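Local atomic coordinates of putative citrate lyase (Ralstonia eutropha, PDB entry 3QQW), a protein that probably acts as a magnesium-dependent lyase of the HpcH/HpaI aldolase/citrate lyase family, perhaps cleaving (S)-citramalyl-CoA within a TIM barrel. Residues K119-S123 with T154-D160; F175-V181 with L203-K208; W97-D102 with E128-I133; V161-E166 with A213-N218; K208-V212 with E246-L250. All blocks are in the same frame, centred on the assembly; numbering follows the deposited sequence. Where two conformers were deposited one is given.

Contact 1 (K119-S123 with T154-D160); sequences KATNS and THGALRD
Residues 119-123 form the loop between strand 115-117 and helix 123-139, Ser123 being the first helical residue, while 154-160 hold the short helix 155-159 that follows strand 148-152. They come close in backbone register, with CA-CA distances of 4.6 Å for Thr121-Gly156, 4.8 Å for Asn122-Ala157 and 5.7 Å for Ser123-Asp160. Gly156 CA lies 3.0 Å from Thr121 O in a CA-H...O contact; a CB on Gly156 would clash with that oxygen. Thr154 (chi1 p) is the N-cap: its OG1 accepts from Ala157 N at 3.0 Å and donates to Ala120 O at 2.7 Å, so one hydroxyl caps the helix and ties down the neighbouring loop. These are successive beta-alpha connections of a TIM barrel, on the side where such enzymes carry the active site: Lys119 NZ forms salt bridges with Glu56 and Asp179, and Lys119 N hydrogen-bonds to Glu153; Asp179 and Glu153 are predicted Mg(2+) ligands. At the other end Asp160 (chi1 m) receives Ser123 N on OD2 at 3.0 Å. Its carboxylate also pairs with Arg159, NE to OD1 at 3.0 Å and NH2 to OD2 at 3.1 Å. Asn122 (chi1 p) directs OD1 to Gln125 N, capping helix 123-139.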
# COMPACT_ATOMS: atom_id res chain seq x y z
N LYS C 119 3.35 21.50 -3.93
CA LYS C 119 1.90 21.42 -3.81
C LYS C 119 1.13 21.06 -5.09
O LYS C 119 -0.02 21.50 -5.23
CB LYS C 119 1.39 22.78 -3.29
CG LYS C 119 1.30 22.90 -1.78
CD LYS C 119 1.36 24.38 -1.36
CE LYS C 119 1.95 24.59 0.01
NZ LYS C 119 3.40 24.23 0.08
N ALA C 120 1.70 20.25 -5.99
CA ALA C 120 0.92 19.82 -7.16
C ALA C 120 -0.16 18.88 -6.67
O ALA C 120 0.07 18.14 -5.71
CB ALA C 120 1.78 19.14 -8.21
N THR C 121 -1.36 18.99 -7.25
CA THR C 121 -2.51 18.19 -6.80
C THR C 121 -2.79 17.03 -7.75
O THR C 121 -3.67 16.23 -7.48
CB THR C 121 -3.74 19.07 -6.62
OG1 THR C 121 -4.03 19.72 -7.85
CG2 THR C 121 -3.56 20.08 -5.49
N ASN C 122 -2.04 16.93 -8.84
CA ASN C 122 -2.17 15.83 -9.78
C ASN C 122 -1.00 15.77 -10.75
O ASN C 122 -0.23 16.70 -10.88
CB ASN C 122 -3.52 15.87 -10.55
CG ASN C 122 -3.78 17.13 -11.32
OD1 ASN C 122 -3.14 17.41 -12.33
ND2 ASN C 122 -4.78 17.89 -10.89
N SER C 123 -0.92 14.65 -11.46
CA SER C 123 0.07 14.31 -12.46
C SER C 123 0.11 15.38 -13.60
O SER C 123 1.21 15.77 -14.05
CB SER C 123 -0.27 12.91 -12.98
OG SER C 123 0.39 12.55 -14.17
N THR C 154 0.17 16.25 -1.33
CA THR C 154 -1.28 16.36 -1.49
C THR C 154 -1.86 14.98 -1.71
O THR C 154 -1.12 14.06 -2.05
CB THR C 154 -1.66 17.31 -2.63
OG1 THR C 154 -1.29 16.74 -3.87
CG2 THR C 154 -1.09 18.70 -2.46
N HIS C 155 -3.18 14.84 -1.56
CA HIS C 155 -3.88 13.58 -1.81
C HIS C 155 -3.70 13.19 -3.27
O HIS C 155 -3.33 12.05 -3.56
CB HIS C 155 -5.36 13.69 -1.48
CG HIS C 155 -5.67 13.88 -0.04
ND1 HIS C 155 -5.42 12.89 0.88
CD2 HIS C 155 -6.26 14.93 0.58
CE1 HIS C 155 -5.83 13.39 2.04
NE2 HIS C 155 -6.34 14.61 1.90
N GLY C 156 -3.93 14.13 -4.18
CA GLY C 156 -3.81 13.90 -5.62
C GLY C 156 -2.41 13.53 -6.08
O GLY C 156 -2.25 12.62 -6.90
N ALA C 157 -1.38 14.21 -5.55
CA ALA C 157 -0.00 13.89 -5.92
C ALA C 157 0.40 12.51 -5.36
O ALA C 157 1.17 11.79 -6.01
CB ALA C 157 0.96 14.95 -5.44
N LEU C 158 -0.13 12.12 -4.18
CA LEU C 158 0.15 10.79 -3.65
C LEU C 158 -0.58 9.74 -4.48
O LEU C 158 0.03 8.76 -4.89
CB LEU C 158 -0.20 10.66 -2.15
CG LEU C 158 0.05 9.27 -1.52
CD1 LEU C 158 1.56 8.89 -1.53
CD2 LEU C 158 -0.57 9.17 -0.14
N ARG C 159 -1.85 9.97 -4.77
CA ARG C 159 -2.63 9.06 -5.61
C ARG C 159 -1.91 8.85 -6.96
O ARG C 159 -1.78 7.71 -7.41
CB ARG C 159 -4.05 9.64 -5.81
CG ARG C 159 -4.97 8.85 -6.73
CD ARG C 159 -6.07 9.75 -7.33
NE ARG C 159 -5.52 10.89 -8.09
CZ ARG C 159 -5.88 12.17 -7.93
NH1 ARG C 159 -6.84 12.49 -7.06
NH2 ARG C 159 -5.30 13.13 -8.64
N ASP C 160 -1.37 9.94 -7.55
CA ASP C 160 -0.68 9.95 -8.85
C ASP C 160 0.83 9.81 -8.78
O ASP C 160 1.48 10.01 -9.80
CB ASP C 160 -1.01 11.25 -9.60
CG ASP C 160 -2.47 11.44 -9.97
OD1 ASP C 160 -3.24 10.45 -9.92
OD2 ASP C 160 -2.82 12.55 -10.39

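Contact 2 (F175-V181 with L203-K208); sequences FGLMDFV and LLVRAK
The Phe175 ring lies under the aliphatic part of Lys208, whose CG stands 3.8 Å from the ring centroid and 12° off the normal, a CH-pi contact over the face. Phe175 ends barrel strand 170-175 of the TIM barrel, Gly176 is the N-cap of helix 177-182 in the beta-alpha loop behind it, and 203-208 belong to helix 202-217, which leads on to strand 221-224. The segments of the two helices run at 122° with axes 11.8 Å apart, so the large Phe and Leu side chains span the gap, reaching even the short Ala207; the nearest CA pairs are Phe175-Lys208 at 6.9 Å and Leu177-Leu204 at 8.0 Å. Both phenylalanines take chi1 t with chi2 near 70° and converge on Ala207, whose CB is 3.7 Å from Phe175 CE1 and 3.5 Å from Phe180 CE2. The interface is buried and apolar. Lys208, extended beyond CB, sends NZ to Gln198 O and His224. Asp179, a predicted Mg(2+) ligand in the same helix as Phe180, takes no part in this packing and forms a salt bridge with Lys119. Leu204 (chi1 m, chi2 t) puts CD2 3.8 Å from Leu177 CD1, 3.8 Å from Phe180 CD2 at the ring edge and 3.9 Å from Val181 CG2.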
# COMPACT_ATOMS: atom_id res chain seq x y z
N PHE C 175 9.09 14.41 0.07
CA PHE C 175 7.91 14.19 0.93
C PHE C 175 7.60 15.45 1.75
O PHE C 175 8.42 15.89 2.55
CB PHE C 175 8.10 12.98 1.84
CG PHE C 175 6.79 12.61 2.49
CD1 PHE C 175 5.76 12.05 1.74
CD2 PHE C 175 6.56 12.89 3.83
CE1 PHE C 175 4.52 11.77 2.32
CE2 PHE C 175 5.32 12.61 4.42
CZ PHE C 175 4.31 12.03 3.66
N GLY C 176 6.43 16.02 1.51
CA GLY C 176 5.97 17.21 2.21
C GLY C 176 4.99 16.81 3.29
O GLY C 176 3.78 16.76 3.05
N LEU C 177 5.52 16.48 4.49
CA LEU C 177 4.74 16.00 5.63
C LEU C 177 3.67 17.01 6.09
O LEU C 177 2.49 16.65 6.21
CB LEU C 177 5.69 15.66 6.81
CG LEU C 177 5.05 15.28 8.15
CD1 LEU C 177 4.31 13.94 8.06
CD2 LEU C 177 6.08 15.27 9.24
N MSE C 178 4.08 18.26 6.36
CA MSE C 178 3.20 19.30 6.87
C MSE C 178 1.98 19.56 5.98
O MSE C 178 0.87 19.52 6.49
CB MSE C 178 3.95 20.59 7.12
CG MSE C 178 3.17 21.52 8.01
SE MSE C 178 4.16 23.05 8.54
CE MSE C 178 3.75 22.91 10.50
N ASP C 179 2.18 19.81 4.67
CA ASP C 179 1.08 20.10 3.75
C ASP C 179 0.22 18.87 3.52
O ASP C 179 -0.98 19.00 3.33
CB ASP C 179 1.60 20.67 2.43
CG ASP C 179 2.20 22.06 2.59
OD1 ASP C 179 1.48 22.97 3.09
OD2 ASP C 179 3.39 22.23 2.27
N PHE C 180 0.82 17.68 3.57
CA PHE C 180 0.14 16.42 3.40
C PHE C 180 -0.82 16.20 4.56
O PHE C 180 -2.00 15.91 4.31
CB PHE C 180 1.15 15.25 3.25
CG PHE C 180 0.48 13.92 3.03
CD1 PHE C 180 -0.22 13.66 1.83
CD2 PHE C 180 0.48 12.94 4.02
CE1 PHE C 180 -0.87 12.45 1.64
CE2 PHE C 180 -0.20 11.74 3.84
CZ PHE C 180 -0.85 11.49 2.64
N VAL C 181 -0.35 16.41 5.80
CA VAL C 181 -1.17 16.27 7.01
C VAL C 181 -2.31 17.31 7.02
O VAL C 181 -3.44 16.96 7.36
CB VAL C 181 -0.28 16.35 8.29
CG1 VAL C 181 -1.09 16.60 9.55
CG2 VAL C 181 0.55 15.08 8.45
N LEU C 203 -1.28 6.26 7.90
CA LEU C 203 -1.41 7.08 6.71
C LEU C 203 -0.07 7.67 6.27
O LEU C 203 0.15 7.84 5.07
CB LEU C 203 -2.44 8.20 6.89
CG LEU C 203 -3.91 7.76 7.13
CD1 LEU C 203 -4.80 8.97 7.21
CD2 LEU C 203 -4.41 6.80 6.06
N LEU C 204 0.81 7.95 7.24
CA LEU C 204 2.12 8.54 6.96
C LEU C 204 3.09 7.47 6.48
O LEU C 204 3.81 7.70 5.51
CB LEU C 204 2.62 9.30 8.19
CG LEU C 204 1.70 10.47 8.61
CD1 LEU C 204 2.24 11.18 9.80
CD2 LEU C 204 1.48 11.46 7.43
N VAL C 205 3.02 6.27 7.08
CA VAL C 205 3.84 5.12 6.67
C VAL C 205 3.50 4.80 5.23
O VAL C 205 4.40 4.69 4.42
CB VAL C 205 3.65 3.87 7.60
CG1 VAL C 205 4.38 2.65 7.06
CG2 VAL C 205 4.13 4.16 9.01
N ARG C 206 2.19 4.74 4.93
CA ARG C 206 1.63 4.44 3.62
C ARG C 206 2.09 5.47 2.59
O ARG C 206 2.58 5.09 1.53
CB ARG C 206 0.10 4.40 3.72
CG ARG C 206 -0.60 4.18 2.41
CD ARG C 206 -2.09 4.39 2.54
NE ARG C 206 -2.75 4.15 1.25
CZ ARG C 206 -2.84 5.04 0.28
NH1 ARG C 206 -2.37 6.28 0.45
NH2 ARG C 206 -3.45 4.74 -0.85
N ALA C 207 1.96 6.75 2.90
CA ALA C 207 2.35 7.85 2.03
C ALA C 207 3.86 7.83 1.75
O ALA C 207 4.28 7.82 0.60
CB ALA C 207 1.93 9.17 2.65
N LYS C 208 4.69 7.76 2.82
CA LYS C 208 6.14 7.73 2.69
C LYS C 208 6.61 6.50 1.89
O LYS C 208 7.42 6.64 0.95
CB LYS C 208 6.82 7.75 4.07
CG LYS C 208 6.73 9.11 4.71
CD LYS C 208 7.51 9.14 6.02
CE LYS C 208 7.49 10.53 6.63
NZ LYS C 208 8.13 10.53 7.96

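Contact 3 (W97-D102 with E128-I133); sequences WRQDVD and EVIRYI
This is a helix-helix contact in the outer layer of the fold, between helix 97-107 and helix 123-139. The two segments run roughly parallel, crossing at -30° with axes 10.6 Å apart; Val101 and Ile133 have the closest CA atoms, at 6.4 Å, and Arg98-Tyr132 follow at 7.6 Å. Tyr132 (chi1 t, chi2 77°) is a knob in the hole formed by Trp97, Arg98, Val101 and Asp102. Its OH donates a very short 2.5 Å hydrogen bond to Asp102 OD1, while Arg98 CG sits 3.9 Å from its ring centroid in a CH-pi contact. Such parallel packing recurs between consecutive outer helices of a TIM barrel, here those following strands 85-88 and 115-117; on the inner side Val129 touches Val117 and Ile133 touches Ile115. Trp97 (chi1 p) swings its indole across: Val129 CG2 lies over the six-membered ring, 3.9 Å from its centroid, and Tyr132 CB meets its edge at CH2, 3.6 Å away. Val101 (chi1 t) packs CG1 on Tyr132 CD2 at 3.8 Å and CG2 on Ile133 CG1 at 3.9 Å. On the more exposed side Arg98 (chi1 m, chi2 t) reaches Glu128 (chi1 t, chi2 t) in a salt bridge, NH2 to OE2 at 3.0 Å.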
# COMPACT_ATOMS: atom_id res chain seq x y z
N TRP C 97 4.03 31.17 -10.58
CA TRP C 97 4.93 30.04 -10.86
C TRP C 97 5.65 30.15 -12.22
O TRP C 97 6.85 29.90 -12.26
CB TRP C 97 4.26 28.64 -10.68
CG TRP C 97 3.39 28.14 -11.80
CD1 TRP C 97 2.03 28.12 -11.82
CD2 TRP C 97 3.82 27.42 -12.97
NE1 TRP C 97 1.59 27.48 -12.95
CE2 TRP C 97 2.66 27.05 -13.68
CE3 TRP C 97 5.09 27.10 -13.52
CZ2 TRP C 97 2.71 26.38 -14.92
CZ3 TRP C 97 5.13 26.45 -14.75
CH2 TRP C 97 3.96 26.10 -15.44
N ARG C 98 4.96 30.55 -13.30
CA ARG C 98 5.56 30.69 -14.63
C ARG C 98 6.58 31.82 -14.64
O ARG C 98 7.67 31.66 -15.20
CB ARG C 98 4.47 30.96 -15.69
CG ARG C 98 3.69 29.73 -16.04
CD ARG C 98 2.65 30.05 -17.09
NE ARG C 98 2.28 28.85 -17.82
CZ ARG C 98 1.20 28.11 -17.56
NH1 ARG C 98 0.37 28.47 -16.59
NH2 ARG C 98 0.95 27.02 -18.28
N GLN C 99 6.24 32.95 -13.98
CA GLN C 99 7.11 34.11 -13.82
C GLN C 99 8.38 33.71 -13.06
O GLN C 99 9.46 34.12 -13.46
CB GLN C 99 6.35 35.24 -13.10
CG GLN C 99 7.15 36.53 -12.96
CD GLN C 99 6.35 37.58 -12.26
OE1 GLN C 99 6.36 37.67 -11.02
NE2 GLN C 99 5.63 38.39 -13.03
N ASP C 100 8.26 32.89 -12.00
CA ASP C 100 9.42 32.37 -11.25
C ASP C 100 10.33 31.61 -12.18
O ASP C 100 11.53 31.79 -12.14
CB ASP C 100 9.00 31.44 -10.10
CG ASP C 100 8.21 32.02 -8.94
OD1 ASP C 100 8.30 33.26 -8.72
OD2 ASP C 100 7.54 31.24 -8.23
N VAL C 101 9.75 30.75 -13.03
CA VAL C 101 10.48 29.92 -14.01
C VAL C 101 11.16 30.85 -15.01
O VAL C 101 12.38 30.74 -15.19
CB VAL C 101 9.57 28.86 -14.68
CG1 VAL C 101 10.28 28.18 -15.84
CG2 VAL C 101 9.11 27.82 -13.66
N ASP C 102 10.41 31.80 -15.62
CA ASP C 102 10.98 32.76 -16.57
C ASP C 102 12.20 33.48 -15.99
O ASP C 102 13.28 33.42 -16.57
CB ASP C 102 9.94 33.80 -16.99
CG ASP C 102 8.71 33.27 -17.68
OD1 ASP C 102 8.74 32.10 -18.12
OD2 ASP C 102 7.70 34.03 -17.75
N GLU C 128 2.67 19.74 -16.76
CA GLU C 128 2.53 21.10 -17.31
C GLU C 128 3.71 21.99 -16.91
O GLU C 128 4.25 22.71 -17.76
CB GLU C 128 1.21 21.73 -16.83
CG GLU C 128 0.87 23.12 -17.37
CD GLU C 128 -0.20 23.89 -16.60
OE1 GLU C 128 -0.46 23.55 -15.42
OE2 GLU C 128 -0.75 24.85 -17.18
N VAL C 129 4.12 21.90 -15.64
CA VAL C 129 5.21 22.69 -15.07
C VAL C 129 6.53 22.23 -15.69
O VAL C 129 7.33 23.08 -16.07
CB VAL C 129 5.21 22.59 -13.50
CG1 VAL C 129 6.39 23.32 -12.91
CG2 VAL C 129 3.91 23.13 -12.91
N ILE C 130 6.73 20.90 -15.84
CA ILE C 130 7.96 20.33 -16.41
C ILE C 130 8.12 20.75 -17.88
O ILE C 130 9.22 21.15 -18.30
CB ILE C 130 7.98 18.79 -16.23
CG1 ILE C 130 8.27 18.43 -14.79
CG2 ILE C 130 8.99 18.12 -17.19
CD1 ILE C 130 7.90 17.01 -14.50
N ARG C 131 7.01 20.68 -18.64
CA ARG C 131 6.93 21.08 -20.04
C ARG C 131 7.29 22.57 -20.17
O ARG C 131 8.01 22.96 -21.09
CB ARG C 131 5.51 20.77 -20.54
CG ARG C 131 5.23 20.99 -22.02
CD ARG C 131 3.92 20.31 -22.41
NE ARG C 131 2.72 20.97 -21.86
CZ ARG C 131 1.87 20.42 -20.99
NH1 ARG C 131 2.06 19.19 -20.55
NH2 ARG C 131 0.83 21.11 -20.56
N TYR C 132 6.77 23.41 -19.24
CA TYR C 132 7.00 24.85 -19.26
C TYR C 132 8.48 25.16 -18.96
O TYR C 132 9.07 25.95 -19.68
CB TYR C 132 6.06 25.60 -18.30
CG TYR C 132 6.16 27.10 -18.47
CD1 TYR C 132 5.55 27.74 -19.55
CD2 TYR C 132 6.93 27.88 -17.61
CE1 TYR C 132 5.70 29.11 -19.76
CE2 TYR C 132 7.07 29.25 -17.79
CZ TYR C 132 6.46 29.86 -18.87
OH TYR C 132 6.61 31.21 -19.06
N ILE C 133 9.07 24.51 -17.95
CA ILE C 133 10.49 24.63 -17.56
C ILE C 133 11.36 24.24 -18.77
O ILE C 133 12.26 24.99 -19.09
CB ILE C 133 10.83 23.78 -16.29
CG1 ILE C 133 10.07 24.30 -15.04
CG2 ILE C 133 12.33 23.74 -16.01
CD1 ILE C 133 10.03 23.29 -13.86

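Contact 4 (V161-E166 with A213-N218); sequences VFQIAE and AAALAN
Ala213 opens the last turns of helix 202-217 and brings its CB to 4.1 Å from Phe162 CZ. Ala214 is central. Ala214 CA is 5.1 Å from Phe162 CA, and Ala214 CB stands 3.7 Å from the centroid of the Phe162 ring, only 2° off the normal, in a CH-pi contact, with Phe162 at chi1 m, chi2 -90° and its ring face turned to the methyl. The same methyl touches Val161 CG2 at 3.8 Å and Ala165 CB at 4.2 Å, and Ala214 O lies 3.4 Å from Ala165 CB. The small alanines let the backbones come near. Ala215 CA is 5.9 Å from Ala165 CA. The Ala215 methyl points away from segment 161-166 and packs on Leu173 and Pro222 of the adjoining strands 170-175 and 221-224. In this way helix 161-164, the second of two short helices after strand 148-152, and helix 202-217 pack side by side in the helical layer of the TIM barrel. Leu216 faces Phe19 and Leu250. Ala217 CB meets Phe162 CE1 at 4.4 Å; Ala217 also packs on His155 of a third subunit, and Phe162 on that subunit's Arg159. Asn218 (chi1 m) turns its amide back, ND2 donating to Ala214 O at 2.8 Å and lying 3.3 Å from Ala165 CB. A water accepts from Asn218 ND2 at 3.0 Å and donates to Phe162 O at 2.9 Å and Glu166 OE2 at 3.2 Å.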
# COMPACT_ATOMS: atom_id res chain seq x y z
N VAL C 161 1.38 9.41 -7.62
CA VAL C 161 2.84 9.33 -7.43
C VAL C 161 3.56 8.46 -8.50
O VAL C 161 4.62 8.88 -9.00
CB VAL C 161 3.26 8.97 -5.99
CG1 VAL C 161 3.01 7.49 -5.64
CG2 VAL C 161 4.71 9.40 -5.75
N PHE C 162 2.98 7.30 -8.90
CA PHE C 162 3.62 6.43 -9.89
C PHE C 162 3.58 7.05 -11.30
O PHE C 162 4.51 6.84 -12.10
CB PHE C 162 3.00 5.03 -9.88
CG PHE C 162 3.61 4.18 -8.79
CD1 PHE C 162 4.73 3.40 -9.04
CD2 PHE C 162 3.07 4.19 -7.50
CE1 PHE C 162 5.30 2.62 -8.01
CE2 PHE C 162 3.66 3.43 -6.48
CZ PHE C 162 4.76 2.65 -6.73
N GLN C 163 2.56 7.85 -11.57
CA GLN C 163 2.43 8.56 -12.84
C GLN C 163 3.41 9.75 -12.85
O GLN C 163 4.12 9.96 -13.83
CB GLN C 163 0.98 8.99 -13.01
CG GLN C 163 0.59 9.24 -14.42
CD GLN C 163 -0.90 9.14 -14.50
OE1 GLN C 163 -1.65 9.89 -13.86
NE2 GLN C 163 -1.38 8.15 -15.25
N ILE C 164 3.49 10.48 -11.73
CA ILE C 164 4.42 11.61 -11.56
C ILE C 164 5.87 11.10 -11.74
O ILE C 164 6.62 11.68 -12.50
CB ILE C 164 4.19 12.31 -10.19
CG1 ILE C 164 2.87 13.11 -10.19
CG2 ILE C 164 5.38 13.18 -9.79
CD1 ILE C 164 2.39 13.64 -8.85
N ALA C 165 6.22 9.98 -11.10
CA ALA C 165 7.57 9.40 -11.16
C ALA C 165 8.00 9.00 -12.59
O ALA C 165 9.20 8.88 -12.85
CB ALA C 165 7.65 8.19 -10.24
N GLU C 166 7.06 8.85 -13.51
CA GLU C 166 7.36 8.51 -14.88
C GLU C 166 7.61 9.73 -15.76
O GLU C 166 8.06 9.56 -16.90
CB GLU C 166 6.21 7.67 -15.47
CG GLU C 166 6.28 6.23 -15.00
CD GLU C 166 6.12 5.20 -16.09
OE1 GLU C 166 6.30 5.57 -17.28
OE2 GLU C 166 5.96 4.01 -15.75
N ALA C 213 8.77 3.96 -2.94
CA ALA C 213 8.57 2.88 -3.90
C ALA C 213 8.46 3.41 -5.34
O ALA C 213 9.07 2.83 -6.23
CB ALA C 213 7.31 2.07 -3.54
N ALA C 214 7.72 4.53 -5.55
CA ALA C 214 7.52 5.16 -6.86
C ALA C 214 8.81 5.77 -7.39
O ALA C 214 9.10 5.64 -8.58
CB ALA C 214 6.44 6.23 -6.77
N ALA C 215 9.57 6.43 -6.50
CA ALA C 215 10.83 7.09 -6.82
C ALA C 215 11.86 6.07 -7.22
O ALA C 215 12.39 6.14 -8.35
CB ALA C 215 11.31 7.90 -5.62
N LEU C 216 12.10 5.07 -6.35
CA LEU C 216 13.09 4.03 -6.60
C LEU C 216 12.73 3.17 -7.81
O LEU C 216 13.63 2.78 -8.54
CB LEU C 216 13.35 3.16 -5.37
CG LEU C 216 13.92 3.90 -4.16
CD1 LEU C 216 14.02 2.98 -2.99
CD2 LEU C 216 15.26 4.56 -4.47
N ALA C 217 11.44 2.95 -8.07
CA ALA C 217 10.99 2.20 -9.26
C ALA C 217 11.35 2.92 -10.55
O ALA C 217 11.45 2.28 -11.58
CB ALA C 217 9.49 1.98 -9.21
N ASN C 218 11.57 4.24 -10.49
CA ASN C 218 11.84 5.05 -11.68
C ASN C 218 13.20 5.77 -11.66
O ASN C 218 13.37 6.77 -12.36
CB ASN C 218 10.71 6.08 -11.80
CG ASN C 218 9.43 5.44 -12.24
OD1 ASN C 218 9.25 5.14 -13.42
ND2 ASN C 218 8.54 5.16 -11.31
O HOH W 1 5.92 4.39 -12.59

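Contact 5 (K208-V212 with E246-L250); sequences KADMV and EFGFL
Lys208 starts this helical segment with CB 3.8 Å from Phe247 CD2 and 3.9 Å from Phe249 CZ, at the edge of the latter ring; its NZ leads away to Gln198 O and His224. Ala209 CA is 6.1 Å from Phe247 CA, and Ala209 N meets the edge of that ring, 4.2 Å from Phe247 CD2. Across from the helix the chain leaves helix 233-247 at Gly248, where phi is 91°: a CB there would jam against Phe247 O and sit tight on Val212 CG1, so the position calls for glycine. Phe249 then extends towards strand 251-254, the last of the TIM barrel, so the contact joins helix 202-217 to the next alpha-beta turn. Asp210 forms a salt bridge with Arg206 of the third subunit. Selenomethionine Met211 (chi1 t, chi3 p) brings CE to 3.5 Å from Phe249 CE1. Val212 (chi1 t) places CG2 over the Phe249 ring, 3.5 Å from its centroid, in a CH-pi contact, while its CG1 lies 3.1 Å from Phe247 O and 3.6 Å from Gly248 O.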
# COMPACT_ATOMS: atom_id res chain seq x y z
N LYS C 208 4.69 7.76 2.82
CA LYS C 208 6.14 7.73 2.69
C LYS C 208 6.61 6.50 1.89
O LYS C 208 7.42 6.64 0.95
CB LYS C 208 6.82 7.75 4.07
CG LYS C 208 6.73 9.11 4.71
CD LYS C 208 7.51 9.14 6.02
CE LYS C 208 7.49 10.53 6.63
NZ LYS C 208 8.13 10.53 7.96
N ALA C 209 6.10 5.30 2.24
CA ALA C 209 6.48 4.07 1.56
C ALA C 209 6.06 4.10 0.08
O ALA C 209 6.87 3.71 -0.76
CB ALA C 209 5.89 2.85 2.28
N ASP C 210 4.85 4.65 -0.25
CA ASP C 210 4.40 4.75 -1.64
C ASP C 210 5.30 5.64 -2.46
O ASP C 210 5.66 5.29 -3.58
CB ASP C 210 2.97 5.28 -1.75
CG ASP C 210 1.91 4.22 -1.65
OD1 ASP C 210 2.26 3.04 -1.45
OD2 ASP C 210 0.71 4.57 -1.79
N MSE C 211 5.68 6.80 -1.90
CA MSE C 211 6.50 7.75 -2.60
C MSE C 211 7.92 7.19 -2.85
O MSE C 211 8.44 7.34 -3.97
CB MSE C 211 6.53 9.07 -1.85
CG MSE C 211 7.06 10.23 -2.73
SE MSE C 211 8.02 11.59 -1.73
CE MSE C 211 9.47 10.60 -1.22
N VAL C 212 8.52 6.53 -1.83
CA VAL C 212 9.85 5.94 -1.96
C VAL C 212 9.79 4.82 -3.02
O VAL C 212 10.63 4.78 -3.91
CB VAL C 212 10.41 5.44 -0.61
CG1 VAL C 212 11.69 4.62 -0.80
CG2 VAL C 212 10.67 6.61 0.33
N GLU C 246 14.55 2.59 7.51
CA GLU C 246 13.24 1.94 7.62
C GLU C 246 12.35 2.22 6.41
O GLU C 246 11.43 1.44 6.13
CB GLU C 246 12.50 2.40 8.89
CG GLU C 246 13.17 2.04 10.20
CD GLU C 246 12.47 2.60 11.43
OE1 GLU C 246 11.22 2.56 11.49
OE2 GLU C 246 13.19 3.08 12.34
N PHE C 247 12.61 3.33 5.69
CA PHE C 247 11.77 3.71 4.56
C PHE C 247 12.49 3.77 3.20
O PHE C 247 11.82 3.67 2.19
CB PHE C 247 11.09 5.06 4.85
CG PHE C 247 9.99 4.95 5.89
CD1 PHE C 247 10.28 4.99 7.25
CD2 PHE C 247 8.66 4.76 5.51
CE1 PHE C 247 9.27 4.85 8.20
CE2 PHE C 247 7.65 4.64 6.46
CZ PHE C 247 7.96 4.68 7.79
N GLY C 248 13.82 3.91 3.18
CA GLY C 248 14.57 3.95 1.93
C GLY C 248 14.78 5.33 1.32
O GLY C 248 15.02 5.45 0.11
N PHE C 249 14.71 6.40 2.17
CA PHE C 249 14.99 7.77 1.74
C PHE C 249 16.50 7.90 1.59
O PHE C 249 17.24 7.25 2.34
CB PHE C 249 14.44 8.79 2.74
CG PHE C 249 12.94 8.92 2.71
CD1 PHE C 249 12.33 9.82 1.85
CD2 PHE C 249 12.15 8.18 3.56
CE1 PHE C 249 10.94 10.00 1.87
CE2 PHE C 249 10.76 8.34 3.56
CZ PHE C 249 10.16 9.25 2.72
N LEU C 250 16.96 8.68 0.60
CA LEU C 250 18.37 8.82 0.27
C LEU C 250 18.83 10.26 0.36
O LEU C 250 19.98 10.61 0.03
CB LEU C 250 18.56 8.27 -1.15
CG LEU C 250 18.39 6.76 -1.33
CD1 LEU C 250 18.48 6.39 -2.79
CD2 LEU C 250 19.43 6.00 -0.53

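Helix 202-217 runs through three of the contacts: its early turns serve contact 2, its middle contact 5 and its end contact 4, with Lys208 common to contacts 2 and 5, whose centres are 11 Å apart. Contact 2 holds Asp179, a predicted Mg(2+) ligand, and contact 1 meets it there, Lys119 NZ to Asp179 OD2 at 3.0 Å. The same two contacts also touch through Leu158, whose CD2 lies 3.6 Å from Phe180 CZ. Contacts 4 and 5 touch through Val161 CG2 and Met211 CG, 3.9 Å apart, and both face the third subunit. Contact 3 stands off on the outer helices, about 18 Å centre to centre from contact 1 and about 28 Å from contact 5.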